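Putative metalloprotease II (Bacteroides fragilis, PDB 4ON1) probably acts as a secreted zinc-dependent endopeptidase of the fragilysin type, apparently made as a proenzyme with an N-terminal prodomain. Local coordinates at residues Ile45-Gly50 with Ile95-Gly100; Lys59-Val64 with Ala226-Leu231; Asn120-His125 with Glu217-Ser222; Gly305-Asn310 with Phe316-Ile321. All blocks are in the same frame, centred on the assembly; numbering follows the deposited sequence.

Contact 1. Residues Ile45-Gly50 with Ile95-Gly100; sequences IMLQEG and IRLQRG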
loop_
_atom_site.group_PDB
_atom_site.type_symbol
_atom_site.label_atom_id
_atom_site.label_comp_id
_atom_site.label_asym_id
_atom_site.label_seq_id
_atom_site.Cartn_x
_atom_site.Cartn_y
_atom_site.Cartn_z
ATOM N N ILE A 45 -8.274 -17.449 14.163
ATOM C CA ILE A 45 -8.476 -18.250 12.965
ATOM C C ILE A 45 -7.474 -19.387 12.900
ATOM O O ILE A 45 -6.281 -19.176 13.108
ATOM C CB ILE A 45 -8.316 -17.403 11.690
ATOM C CG1 ILE A 45 -9.195 -16.149 11.752
ATOM C CG2 ILE A 45 -8.611 -18.244 10.445
ATOM C CD1 ILE A 45 -8.819 -15.105 10.718
ATOM N N MET A 46 -7.949 -20.590 12.603
ATOM C CA MET A 46 -7.048 -21.688 12.308
ATOM C C MET A 46 -6.772 -21.773 10.818
ATOM O O MET A 46 -7.677 -21.986 10.016
ATOM C CB MET A 46 -7.609 -23.009 12.799
ATOM C CG MET A 46 -6.935 -24.186 12.142
ATOM S SD MET A 46 -6.802 -25.552 13.272
ATOM C CE MET A 46 -5.583 -24.852 14.373
ATOM N N LEU A 47 -5.510 -21.586 10.458
ATOM C CA LEU A 47 -5.100 -21.618 9.069
ATOM C C LEU A 47 -4.485 -22.964 8.739
ATOM O O LEU A 47 -3.849 -23.594 9.585
ATOM C CB LEU A 47 -4.100 -20.497 8.781
ATOM C CG LEU A 47 -4.619 -19.082 9.028
ATOM C CD1 LEU A 47 -3.475 -18.074 8.961
ATOM C CD2 LEU A 47 -5.687 -18.747 8.005
ATOM N N GLN A 48 -4.675 -23.400 7.501
ATOM C CA GLN A 48 -4.002 -24.596 7.018
ATOM C C GLN A 48 -3.332 -24.307 5.682
ATOM O O GLN A 48 -3.925 -23.685 4.793
ATOM C CB GLN A 48 -4.974 -25.773 6.870
ATOM C CG GLN A 48 -4.339 -26.990 6.177
ATOM C CD GLN A 48 -5.294 -28.158 5.998
ATOM O OE1 GLN A 48 -6.490 -28.053 6.279
ATOM N NE2 GLN A 48 -4.764 -29.286 5.536
ATOM N N GLU A 49 -2.071 -24.710 5.573
ATOM C CA GLU A 49 -1.390 -24.756 4.290
ATOM C C GLU A 49 -0.635 -26.079 4.193
ATOM O O GLU A 49 0.367 -26.284 4.880
ATOM C CB GLU A 49 -0.449 -23.560 4.121
ATOM C CG GLU A 49 0.130 -23.444 2.713
ATOM C CD GLU A 49 0.861 -22.136 2.479
ATOM O OE1 GLU A 49 1.929 -21.926 3.100
ATOM O OE2 GLU A 49 0.365 -21.318 1.677
ATOM N N GLY A 50 -1.133 -26.985 3.356
ATOM C CA GLY A 50 -0.577 -28.324 3.266
ATOM C C GLY A 50 -0.670 -29.046 4.595
ATOM O O GLY A 50 -1.753 -29.130 5.176
ATOM N N ILE A 95 -4.632 -11.765 2.139
ATOM C CA ILE A 95 -3.976 -12.001 3.409
ATOM C C ILE A 95 -2.489 -11.907 3.162
ATOM O O ILE A 95 -1.987 -12.449 2.177
ATOM C CB ILE A 95 -4.287 -13.392 4.008
ATOM C CG1 ILE A 95 -5.774 -13.563 4.295
ATOM C CG2 ILE A 95 -3.508 -13.597 5.303
ATOM C CD1 ILE A 95 -6.065 -14.790 5.144
ATOM N N ARG A 96 -1.790 -11.194 4.035
ATOM C CA ARG A 96 -0.341 -11.132 3.967
ATOM C C ARG A 96 0.225 -11.629 5.282
ATOM O O ARG A 96 -0.158 -11.142 6.349
ATOM C CB ARG A 96 0.135 -9.703 3.667
ATOM C CG ARG A 96 1.643 -9.565 3.624
ATOM C CD ARG A 96 2.067 -8.188 3.163
ATOM N NE ARG A 96 1.780 -7.982 1.748
ATOM C CZ ARG A 96 2.125 -6.898 1.066
ATOM N NH1 ARG A 96 2.783 -5.916 1.667
ATOM N NH2 ARG A 96 1.818 -6.801 -0.221
ATOM N N LEU A 97 1.118 -12.611 5.218
ATOM C CA LEU A 97 1.744 -13.096 6.436
ATOM C C LEU A 97 3.111 -13.720 6.184
ATOM O O LEU A 97 3.546 -13.860 5.039
ATOM C CB LEU A 97 0.820 -14.092 7.139
ATOM C CG LEU A 97 0.089 -15.135 6.295
ATOM C CD1 LEU A 97 1.038 -16.184 5.770
ATOM C CD2 LEU A 97 -1.016 -15.789 7.105
ATOM N N GLN A 98 3.785 -14.086 7.268
ATOM C CA GLN A 98 5.106 -14.681 7.170
ATOM C C GLN A 98 5.039 -16.201 7.119
ATOM O O GLN A 98 4.414 -16.833 7.971
ATOM C CB GLN A 98 5.975 -14.232 8.346
ATOM C CG GLN A 98 6.106 -12.721 8.459
ATOM C CD GLN A 98 7.409 -12.211 7.873
ATOM O OE1 GLN A 98 8.050 -12.888 7.068
ATOM N NE2 GLN A 98 7.807 -11.008 8.275
ATOM N N ARG A 99 5.696 -16.776 6.116
ATOM C CA ARG A 99 5.854 -18.220 6.013
ATOM C C ARG A 99 7.320 -18.540 5.775
ATOM O O ARG A 99 7.884 -18.137 4.757
ATOM C CB ARG A 99 5.019 -18.799 4.870
ATOM C CG ARG A 99 3.530 -18.507 4.932
ATOM C CD ARG A 99 2.819 -19.419 5.908
ATOM N NE ARG A 99 2.856 -20.813 5.468
ATOM C CZ ARG A 99 3.253 -21.820 6.236
ATOM N NH1 ARG A 99 3.631 -21.584 7.482
ATOM N NH2 ARG A 99 3.264 -23.058 5.760
ATOM N N GLY A 100 7.931 -19.257 6.713
ATOM C CA GLY A 100 9.318 -19.662 6.577
ATOM C C GLY A 100 10.271 -18.494 6.400
ATOM O O GLY A 100 11.262 -18.597 5.676
#
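L47 and L97 meet across the inside of the fragilysin-type N-terminal domain, a fold built largely of antiparallel strands. The two strands, 43-49 and 92-99, are not paired. The CA atoms of E49 and R99 are 9.9 Å apart, so side chains alone span the space between them.

The apolar contact is small. L47 CD1 and L97 CD2 approach tip to tip at 3.8 Å. L97 reaches this point with CG set between its backbone N and carbonyl carbon (chi1 43°). Y106 of strand 102-109 also packs on L97, and L21 of strand 19-22 packs on L47.

The polar contact is a salt bridge between buried E49 and the less buried R99. The E49 chain is extended, while that of R99 is bent at chi2 and chi3, and the two run alongside each other, pointing opposite ways. E49 OE2 is held by R157 and by the hydroxyl of Y106. R99 NH1 has a second acid, E52. E49 OE1 lies at the guanidinium edge, close to its plane. R99 NE donates to E49 OE1 at 2.8 Å (N-H...O 161°), from above the carboxylate plane, 39° out of it. R99 NH2 adds a weak bond to E49 OE1 at 3.2 Å.

Contact 2. Residues Lys59-Val64 with Ala226-Leu231; sequences KAIHGV and AVTTSL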
loop_
_atom_site.group_PDB
_atom_site.type_symbol
_atom_site.label_atom_id
_atom_site.label_comp_id
_atom_site.label_asym_id
_atom_site.label_seq_id
_atom_site.Cartn_x
_atom_site.Cartn_y
_atom_site.Cartn_z
ATOM N N LYS A 59 -7.777 -8.452 13.971
ATOM C CA LYS A 59 -8.933 -7.596 14.179
ATOM C C LYS A 59 -8.948 -6.494 13.144
ATOM O O LYS A 59 -7.936 -6.224 12.482
ATOM C CB LYS A 59 -8.945 -6.986 15.580
ATOM C CG LYS A 59 -7.806 -6.042 15.846
ATOM C CD LYS A 59 -7.947 -5.388 17.217
ATOM C CE LYS A 59 -8.105 -6.423 18.318
ATOM N NZ LYS A 59 -8.118 -5.804 19.677
ATOM N N ALA A 60 -10.108 -5.869 12.997
ATOM C CA ALA A 60 -10.263 -4.748 12.086
ATOM C C ALA A 60 -9.413 -3.570 12.546
ATOM O O ALA A 60 -9.254 -3.343 13.743
ATOM C CB ALA A 60 -11.725 -4.342 11.994
ATOM N N ILE A 61 -8.869 -2.824 11.592
ATOM C CA ILE A 61 -8.074 -1.633 11.897
ATOM C C ILE A 61 -8.965 -0.403 11.932
ATOM O O ILE A 61 -9.705 -0.140 10.981
ATOM C CB ILE A 61 -6.960 -1.401 10.863
ATOM C CG1 ILE A 61 -5.999 -2.590 10.849
ATOM C CG2 ILE A 61 -6.204 -0.106 11.173
ATOM C CD1 ILE A 61 -4.880 -2.445 9.843
ATOM N N HIS A 62 -8.890 0.350 13.024
ATOM C CA HIS A 62 -9.710 1.551 13.177
ATOM C C HIS A 62 -8.890 2.817 12.917
ATOM O O HIS A 62 -7.662 2.781 12.940
ATOM C CB HIS A 62 -10.318 1.581 14.581
ATOM C CG HIS A 62 -11.096 0.346 14.918
ATOM N ND1 HIS A 62 -12.257 -0.009 14.264
ATOM C CD2 HIS A 62 -10.863 -0.632 15.826
ATOM C CE1 HIS A 62 -12.711 -1.146 14.761
ATOM N NE2 HIS A 62 -11.883 -1.545 15.711
ATOM N N GLY A 63 -9.562 3.927 12.633
ATOM C CA GLY A 63 -8.866 5.175 12.366
ATOM C C GLY A 63 -8.547 5.365 10.892
ATOM O O GLY A 63 -7.944 6.372 10.511
ATOM N N VAL A 64 -8.927 4.394 10.062
ATOM C CA VAL A 64 -8.690 4.502 8.625
ATOM C C VAL A 64 -9.932 4.169 7.819
ATOM O O VAL A 64 -10.701 3.280 8.171
ATOM C CB VAL A 64 -7.536 3.592 8.146
ATOM C CG1 VAL A 64 -6.208 4.127 8.646
ATOM C CG2 VAL A 64 -7.750 2.172 8.617
ATOM N N ALA A 226 0.463 -0.606 4.068
ATOM C CA ALA A 226 1.796 -0.210 4.516
ATOM C C ALA A 226 1.839 1.250 4.977
ATOM O O ALA A 226 2.465 1.559 5.996
ATOM C CB ALA A 226 2.810 -0.451 3.418
ATOM N N VAL A 227 1.163 2.143 4.251
ATOM C CA VAL A 227 1.074 3.531 4.695
ATOM C C VAL A 227 0.463 3.577 6.080
ATOM O O VAL A 227 0.980 4.243 6.980
ATOM C CB VAL A 227 0.209 4.400 3.771
ATOM C CG1 VAL A 227 0.176 5.837 4.293
ATOM C CG2 VAL A 227 0.731 4.362 2.339
ATOM N N THR A 228 -0.627 2.832 6.242
ATOM C CA THR A 228 -1.379 2.800 7.491
ATOM C C THR A 228 -0.517 2.288 8.639
ATOM O O THR A 228 -0.569 2.813 9.753
ATOM C CB THR A 228 -2.648 1.942 7.338
ATOM O OG1 THR A 228 -3.483 2.518 6.317
ATOM C CG2 THR A 228 -3.424 1.884 8.639
ATOM N N THR A 229 0.290 1.273 8.363
ATOM C CA THR A 229 1.222 0.765 9.363
ATOM C C THR A 229 2.263 1.822 9.729
ATOM O O THR A 229 2.538 2.055 10.900
ATOM C CB THR A 229 1.926 -0.499 8.861
ATOM O OG1 THR A 229 0.951 -1.529 8.662
ATOM C CG2 THR A 229 2.978 -0.972 9.871
ATOM N N SER A 230 2.806 2.498 8.722
ATOM C CA SER A 230 3.851 3.483 8.967
ATOM C C SER A 230 3.345 4.663 9.778
ATOM O O SER A 230 4.123 5.308 10.485
ATOM C CB SER A 230 4.444 3.976 7.646
ATOM O OG SER A 230 3.550 4.844 6.960
ATOM N N LEU A 231 2.043 4.934 9.691
ATOM C CA LEU A 231 1.460 6.098 10.360
ATOM C C LEU A 231 0.674 5.738 11.612
ATOM O O LEU A 231 -0.007 6.594 12.190
ATOM C CB LEU A 231 0.555 6.871 9.397
ATOM C CG LEU A 231 1.251 7.391 8.136
ATOM C CD1 LEU A 231 0.320 8.302 7.339
ATOM C CD2 LEU A 231 2.524 8.131 8.523
#
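V64 and T228 touch where a strand region of the N-terminal domain passes the last turns of helix 217-230. The CA atoms of the two residues are 7.6 Å apart, the nearest CA pair across the two segments.

The contact across the segments is made by methyl groups. V64 CG1 meets T228 CG2 at 3.6 Å, and the two side chains reach toward each other tip to tip. T228 holds CG2 anti to its own backbone N, with OG1 beside that N (chi1 -61°). This turns the methyl to the valine. I61 adds a looser contact, its CG2 lying 4.3 Å from T228 CG2. L75 of strand 71-78 packs on both I61 and T228, which widens the apolar patch.

The polar groups are served elsewhere. T228 OG1 is hydrogen-bonded to the carbonyl of I224, one helical turn back, and also to the hydroxyl of Y244. In the helix end itself, V227 O accepts two bonds. S230 OG donates to V227 O at 2.6 Å, tilted 21° from the carbonyl plane, and L231 N donates to V227 O at 3.0 Å.

V227 turns to another neighbour, helix 331-340, which carries the zinc ligands H334 and H338. Strand 52-68 also pairs in parallel with strand 240-248. The contact probably belongs to the seam between a fragilysin-type prodomain and a metzincin-like catalytic domain, whose zinc helix bears the HExxH pattern.

Contact 3. Residues Asn120-His125 with Glu217-Ser222; sequences NYYQNH and EHDITS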
loop_
_atom_site.group_PDB
_atom_site.type_symbol
_atom_site.label_atom_id
_atom_site.label_comp_id
_atom_site.label_asym_id
_atom_site.label_seq_id
_atom_site.Cartn_x
_atom_site.Cartn_y
_atom_site.Cartn_z
ATOM N N ASN A 120 -2.625 -14.103 -14.781
ATOM C CA ASN A 120 -1.821 -13.930 -15.989
ATOM C C ASN A 120 -0.769 -12.843 -15.800
ATOM O O ASN A 120 0.364 -12.971 -16.270
ATOM C CB ASN A 120 -2.696 -13.578 -17.198
ATOM C CG ASN A 120 -3.656 -14.692 -17.585
ATOM O OD1 ASN A 120 -3.408 -15.869 -17.323
ATOM N ND2 ASN A 120 -4.758 -14.315 -18.233
ATOM N N TYR A 121 -1.156 -11.762 -15.129
ATOM C CA TYR A 121 -0.214 -10.699 -14.824
ATOM C C TYR A 121 0.999 -11.272 -14.091
ATOM O O TYR A 121 2.140 -11.040 -14.487
ATOM C CB TYR A 121 -0.877 -9.591 -13.993
ATOM C CG TYR A 121 0.127 -8.633 -13.374
ATOM C CD1 TYR A 121 0.505 -7.471 -14.037
ATOM C CD2 TYR A 121 0.717 -8.905 -12.142
ATOM C CE1 TYR A 121 1.430 -6.601 -13.488
ATOM C CE2 TYR A 121 1.644 -8.043 -11.588
ATOM C CZ TYR A 121 1.995 -6.894 -12.264
ATOM O OH TYR A 121 2.912 -6.038 -11.705
ATOM N N TYR A 122 0.749 -12.017 -13.020
ATOM C CA TYR A 122 1.840 -12.537 -12.202
ATOM C C TYR A 122 2.641 -13.617 -12.921
ATOM O O TYR A 122 3.842 -13.761 -12.695
ATOM C CB TYR A 122 1.304 -13.078 -10.882
ATOM C CG TYR A 122 1.002 -11.980 -9.898
ATOM C CD1 TYR A 122 -0.304 -11.654 -9.573
ATOM C CD2 TYR A 122 2.025 -11.244 -9.324
ATOM C CE1 TYR A 122 -0.587 -10.634 -8.679
ATOM C CE2 TYR A 122 1.756 -10.223 -8.427
ATOM C CZ TYR A 122 0.446 -9.923 -8.112
ATOM O OH TYR A 122 0.172 -8.908 -7.223
ATOM N N GLN A 123 1.979 -14.375 -13.788
ATOM C CA GLN A 123 2.674 -15.372 -14.593
ATOM C C GLN A 123 3.613 -14.694 -15.591
ATOM O O GLN A 123 4.741 -15.135 -15.793
ATOM C CB GLN A 123 1.677 -16.274 -15.326
ATOM C CG GLN A 123 1.050 -17.354 -14.454
ATOM C CD GLN A 123 -0.167 -18.002 -15.094
ATOM O OE1 GLN A 123 -0.641 -17.564 -16.143
ATOM N NE2 GLN A 123 -0.669 -19.060 -14.468
ATOM N N ASN A 124 3.148 -13.613 -16.205
ATOM C CA ASN A 124 3.956 -12.917 -17.196
ATOM C C ASN A 124 5.103 -12.108 -16.594
ATOM O O ASN A 124 6.112 -11.871 -17.254
ATOM C CB ASN A 124 3.073 -11.963 -18.004
ATOM C CG ASN A 124 2.032 -12.683 -18.828
ATOM O OD1 ASN A 124 2.102 -13.894 -19.019
ATOM N ND2 ASN A 124 1.038 -11.938 -19.301
ATOM N N HIS A 125 4.965 -11.712 -15.331
ATOM C CA HIS A 125 5.960 -10.840 -14.717
ATOM C C HIS A 125 6.943 -11.545 -13.781
ATOM O O HIS A 125 7.976 -10.975 -13.440
ATOM C CB HIS A 125 5.255 -9.711 -13.956
ATOM C CG HIS A 125 4.606 -8.699 -14.848
ATOM N ND1 HIS A 125 3.506 -8.990 -15.627
ATOM C CD2 HIS A 125 4.909 -7.403 -15.100
ATOM C CE1 HIS A 125 3.153 -7.918 -16.311
ATOM N NE2 HIS A 125 3.989 -6.940 -16.010
ATOM N N GLU A 217 -5.935 -3.518 -8.442
ATOM C CA GLU A 217 -6.776 -3.120 -7.313
ATOM C C GLU A 217 -6.193 -3.518 -5.954
ATOM O O GLU A 217 -6.066 -2.676 -5.062
ATOM C CB GLU A 217 -8.180 -3.723 -7.472
ATOM C CG GLU A 217 -8.873 -3.364 -8.781
ATOM C CD GLU A 217 -8.607 -4.376 -9.876
ATOM O OE1 GLU A 217 -7.438 -4.469 -10.303
ATOM O OE2 GLU A 217 -9.546 -5.088 -10.302
ATOM N N HIS A 218 -5.818 -4.786 -5.802
ATOM C CA HIS A 218 -5.297 -5.271 -4.526
ATOM C C HIS A 218 -3.909 -4.712 -4.212
ATOM O O HIS A 218 -3.534 -4.602 -3.049
ATOM C CB HIS A 218 -5.240 -6.798 -4.512
ATOM C CG HIS A 218 -4.170 -7.358 -5.389
ATOM N ND1 HIS A 218 -4.333 -7.521 -6.748
ATOM C CD2 HIS A 218 -2.907 -7.757 -5.108
ATOM C CE1 HIS A 218 -3.224 -8.018 -7.263
ATOM N NE2 HIS A 218 -2.340 -8.168 -6.289
ATOM N N ASP A 219 -3.129 -4.392 -5.242
ATOM C CA ASP A 219 -1.830 -3.758 -5.017
ATOM C C ASP A 219 -1.987 -2.378 -4.374
ATOM O O ASP A 219 -1.244 -2.022 -3.462
ATOM C CB ASP A 219 -1.045 -3.619 -6.325
ATOM C CG ASP A 219 -0.336 -4.903 -6.722
ATOM O OD1 ASP A 219 0.008 -5.700 -5.820
ATOM O OD2 ASP A 219 -0.107 -5.105 -7.933
ATOM N N ILE A 220 -2.957 -1.608 -4.854
ATOM C CA ILE A 220 -3.187 -0.271 -4.317
ATOM C C ILE A 220 -3.501 -0.333 -2.827
ATOM O O ILE A 220 -2.937 0.421 -2.030
ATOM C CB ILE A 220 -4.325 0.439 -5.072
ATOM C CG1 ILE A 220 -3.931 0.612 -6.544
ATOM C CG2 ILE A 220 -4.621 1.799 -4.454
ATOM C CD1 ILE A 220 -5.051 1.142 -7.427
ATOM N N THR A 221 -4.400 -1.234 -2.444
ATOM C CA THR A 221 -4.782 -1.319 -1.040
ATOM C C THR A 221 -3.699 -2.024 -0.215
ATOM O O THR A 221 -3.586 -1.782 0.981
ATOM C CB THR A 221 -6.140 -2.005 -0.863
ATOM O OG1 THR A 221 -6.159 -3.242 -1.584
ATOM C CG2 THR A 221 -7.255 -1.080 -1.408
ATOM N N SER A 222 -2.887 -2.870 -0.847
ATOM C CA SER A 222 -1.704 -3.398 -0.156
ATOM C C SER A 222 -0.699 -2.280 0.134
ATOM O O SER A 222 -0.106 -2.246 1.211
ATOM C CB SER A 222 -1.019 -4.503 -0.968
ATOM O OG SER A 222 -1.839 -5.652 -1.065
HETATM O O HOH W 1 2.186 -6.180 -8.630
#
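Y122 and H218 meet between two helical segments whose backbones stay well apart. The nearest CA atoms, those of Y122 and D219, are 11.9 Å from each other. Long side chains bridge the distance.

Y122 and H218 approach head-on and meet at their edges, planes 44° apart, without stacking. Y122 OH and H218 NE2 form a hydrogen bond of 2.8 Å, and either could be the donor. Each group lies at the edge of the other ring, near its plane. With chi1 at 71°, H218 CG lies on the side flanked by both its backbone N and its carbonyl C. Its other nitrogen, ND1, is bound to the hydroxyl of Y109, so both ends of the imidazole are fixed and its rotation is restrained.

D219 stands beside this bond, with OD1 3.5 Å from Y122 OH. Both atoms are hydrogen-bonded to S326 OG, which ties them together. A water extends the link: it donates to D219 OD2 at 2.6 Å and to Y121 OH at 3.2 Å. Y121 OH also bonds to D289. Within helix 112-126, Y121 CD2 lies over the centre of the Y122 ring.

Strands 92-99 and 102-109 flank the contact. I107 packs on both Y122 and H218, and T94 packs on H218. V138 of strand 138-142 lies against Y122, so helix 112-126 meets helix 217-230 beside these strands.

Contact 4. Residues Gly305-Asn310 with Phe316-Ile321; sequences GVIHLN and FEVAAI
The loop between strands 299-301 and 319-323 folds back on itself in the matrixin-like catalytic domain, where V306 and I307 pack on V318. The zinc helix lies close by: the side chain of V306 is about 8 Å from that of H338, a zinc ligand, and about 13 Å from the zinc ion.

V318 carries one side of the contact with both of its methyls. V318 CG1 stands anti to its backbone N (chi1 178°), while CG2 lies beside that N. CG1 reaches both I307 and V306, and CG2 stays on V306. V318 CG1 meets I307 CG1 at 3.7 Å, and the two side chains cross at about a right angle. V318 CG1 is also 4.0 Å from V306 CG2, where the valines pass alongside each other. V318 CG2 rests against the V306 backbone, 3.4 Å from its carbonyl O. The contact is apolar apart from this carbonyl, and the CA atoms of V306 and V318 are 6.5 Å apart.

Backbone bonds anchor the loop to the helix end. G305 is hydrogen-bonded through the backbone to H338, and V306 and I307 are bonded in the same way to L339. The side chain of L339 also packs on V306 and I307. I307 reaches L203 and F205 of strand 201-209. Just beyond V318, A319 opens strand 319-323 and packs on L263 and Q267 of helix 259-271.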
loop_
_atom_site.group_PDB
_atom_site.type_symbol
_atom_site.label_atom_id
_atom_site.label_comp_id
_atom_site.label_asym_id
_atom_site.label_seq_id
_atom_site.Cartn_x
_atom_site.Cartn_y
_atom_site.Cartn_z
ATOM N N GLY A 305 8.151 17.413 3.700
ATOM C CA GLY A 305 7.532 18.170 4.775
ATOM C C GLY A 305 6.619 19.261 4.257
ATOM O O GLY A 305 6.760 20.426 4.612
ATOM N N VAL A 306 5.672 18.874 3.413
ATOM C CA VAL A 306 4.777 19.833 2.786
ATOM C C VAL A 306 3.319 19.594 3.179
ATOM O O VAL A 306 2.425 20.320 2.727
ATOM C CB VAL A 306 4.910 19.791 1.259
ATOM C CG1 VAL A 306 6.275 20.316 0.838
ATOM C CG2 VAL A 306 4.718 18.377 0.761
ATOM N N ILE A 307 3.071 18.576 4.001
ATOM C CA ILE A 307 1.707 18.324 4.484
ATOM C C ILE A 307 1.479 18.992 5.840
ATOM O O ILE A 307 2.123 18.642 6.828
ATOM C CB ILE A 307 1.402 16.824 4.615
ATOM C CG1 ILE A 307 1.328 16.166 3.235
ATOM C CG2 ILE A 307 0.079 16.614 5.361
ATOM C CD1 ILE A 307 1.080 14.665 3.279
ATOM N N HIS A 308 0.578 19.967 5.882
ATOM C CA HIS A 308 0.280 20.664 7.134
ATOM C C HIS A 308 -1.223 20.585 7.426
ATOM O O HIS A 308 -2.041 20.960 6.587
ATOM C CB HIS A 308 0.753 22.123 7.062
ATOM C CG HIS A 308 2.107 22.291 6.438
ATOM N ND1 HIS A 308 3.244 21.699 6.947
ATOM C CD2 HIS A 308 2.504 22.983 5.342
ATOM C CE1 HIS A 308 4.283 22.021 6.196
ATOM N NE2 HIS A 308 3.861 22.796 5.213
ATOM N N LEU A 309 -1.579 20.091 8.610
ATOM C CA LEU A 309 -2.981 19.861 8.962
ATOM C C LEU A 309 -3.764 21.145 9.222
ATOM O O LEU A 309 -4.950 21.224 8.913
ATOM C CB LEU A 309 -3.077 18.969 10.199
ATOM C CG LEU A 309 -2.415 17.592 10.144
ATOM C CD1 LEU A 309 -2.591 16.866 11.468
ATOM C CD2 LEU A 309 -3.004 16.777 9.020
ATOM N N ASN A 310 -3.099 22.146 9.787
ATOM C CA ASN A 310 -3.776 23.376 10.173
ATOM C C ASN A 310 -3.799 24.404 9.054
ATOM O O ASN A 310 -4.792 25.104 8.866
ATOM C CB ASN A 310 -3.117 23.972 11.414
ATOM C CG ASN A 310 -3.357 23.135 12.650
ATOM O OD1 ASN A 310 -4.488 22.726 12.919
ATOM N ND2 ASN A 310 -2.295 22.868 13.406
ATOM N N PHE A 316 -3.018 21.981 -5.501
ATOM C CA PHE A 316 -2.459 20.668 -5.821
ATOM C C PHE A 316 -0.926 20.648 -5.742
ATOM O O PHE A 316 -0.269 19.890 -6.453
ATOM C CB PHE A 316 -2.924 20.224 -7.214
ATOM C CG PHE A 316 -4.422 20.211 -7.370
ATOM C CD1 PHE A 316 -5.169 19.140 -6.901
ATOM C CD2 PHE A 316 -5.085 21.280 -7.956
ATOM C CE1 PHE A 316 -6.553 19.126 -7.028
ATOM C CE2 PHE A 316 -6.474 21.279 -8.080
ATOM C CZ PHE A 316 -7.207 20.196 -7.618
ATOM N N GLU A 317 -0.365 21.472 -4.865
ATOM C CA GLU A 317 1.089 21.554 -4.721
ATOM C C GLU A 317 1.661 20.366 -3.971
ATOM O O GLU A 317 2.855 20.084 -4.074
ATOM C CB GLU A 317 1.486 22.849 -4.014
ATOM C CG GLU A 317 1.382 24.078 -4.902
ATOM C CD GLU A 317 1.429 25.367 -4.113
ATOM O OE1 GLU A 317 1.832 25.333 -2.930
ATOM O OE2 GLU A 317 1.051 26.414 -4.676
ATOM N N VAL A 318 0.820 19.690 -3.192
ATOM C CA VAL A 318 1.258 18.498 -2.471
ATOM C C VAL A 318 0.901 17.259 -3.273
ATOM O O VAL A 318 -0.255 16.862 -3.340
ATOM C CB VAL A 318 0.630 18.394 -1.059
ATOM C CG1 VAL A 318 1.083 17.108 -0.369
ATOM C CG2 VAL A 318 0.996 19.605 -0.221
ATOM N N ALA A 319 1.901 16.662 -3.905
ATOM C CA ALA A 319 1.650 15.544 -4.791
ATOM C C ALA A 319 2.849 14.633 -4.886
ATOM O O ALA A 319 3.972 15.010 -4.536
ATOM C CB ALA A 319 1.252 16.039 -6.191
ATOM N N ALA A 320 2.598 13.428 -5.369
ATOM C CA ALA A 320 3.660 12.478 -5.615
ATOM C C ALA A 320 3.239 11.546 -6.731
ATOM O O ALA A 320 2.088 11.541 -7.150
ATOM C CB ALA A 320 3.988 11.688 -4.356
ATOM N N ILE A 321 4.188 10.767 -7.220
ATOM C CA ILE A 321 3.879 9.662 -8.100
ATOM C C ILE A 321 4.474 8.411 -7.457
ATOM O O ILE A 321 5.495 8.487 -6.768
ATOM C CB ILE A 321 4.438 9.894 -9.506
ATOM C CG1 ILE A 321 5.963 9.920 -9.476
ATOM C CG2 ILE A 321 3.955 11.241 -10.055
ATOM C CD1 ILE A 321 6.582 10.317 -10.812
#

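How the contacts relate
Contacts 1, 2 and 3 involve the N-terminal domain, while contact 4 lies in the catalytic domain. Contact 1 is the farthest from contact 4, with centres 38 Å apart on opposite sides of the chain's centre. Contacts 2 and 3 share helix 217-230: residues 217-222 face helix 112-126, and residues 226-231 face strand 52-68. Their centres are 21 Å apart. Contact 1 touches contact 3 through R96 NH2 and S222 CB, 3.7 Å apart. Along the chain, contacts 1 and 2 alternate their segments, contact 3 falls between the segments of contact 2, and contact 4 comes last. Helix 217-230 thus probably sits at the interface of the two parts, packed on segments from the N-terminal domain.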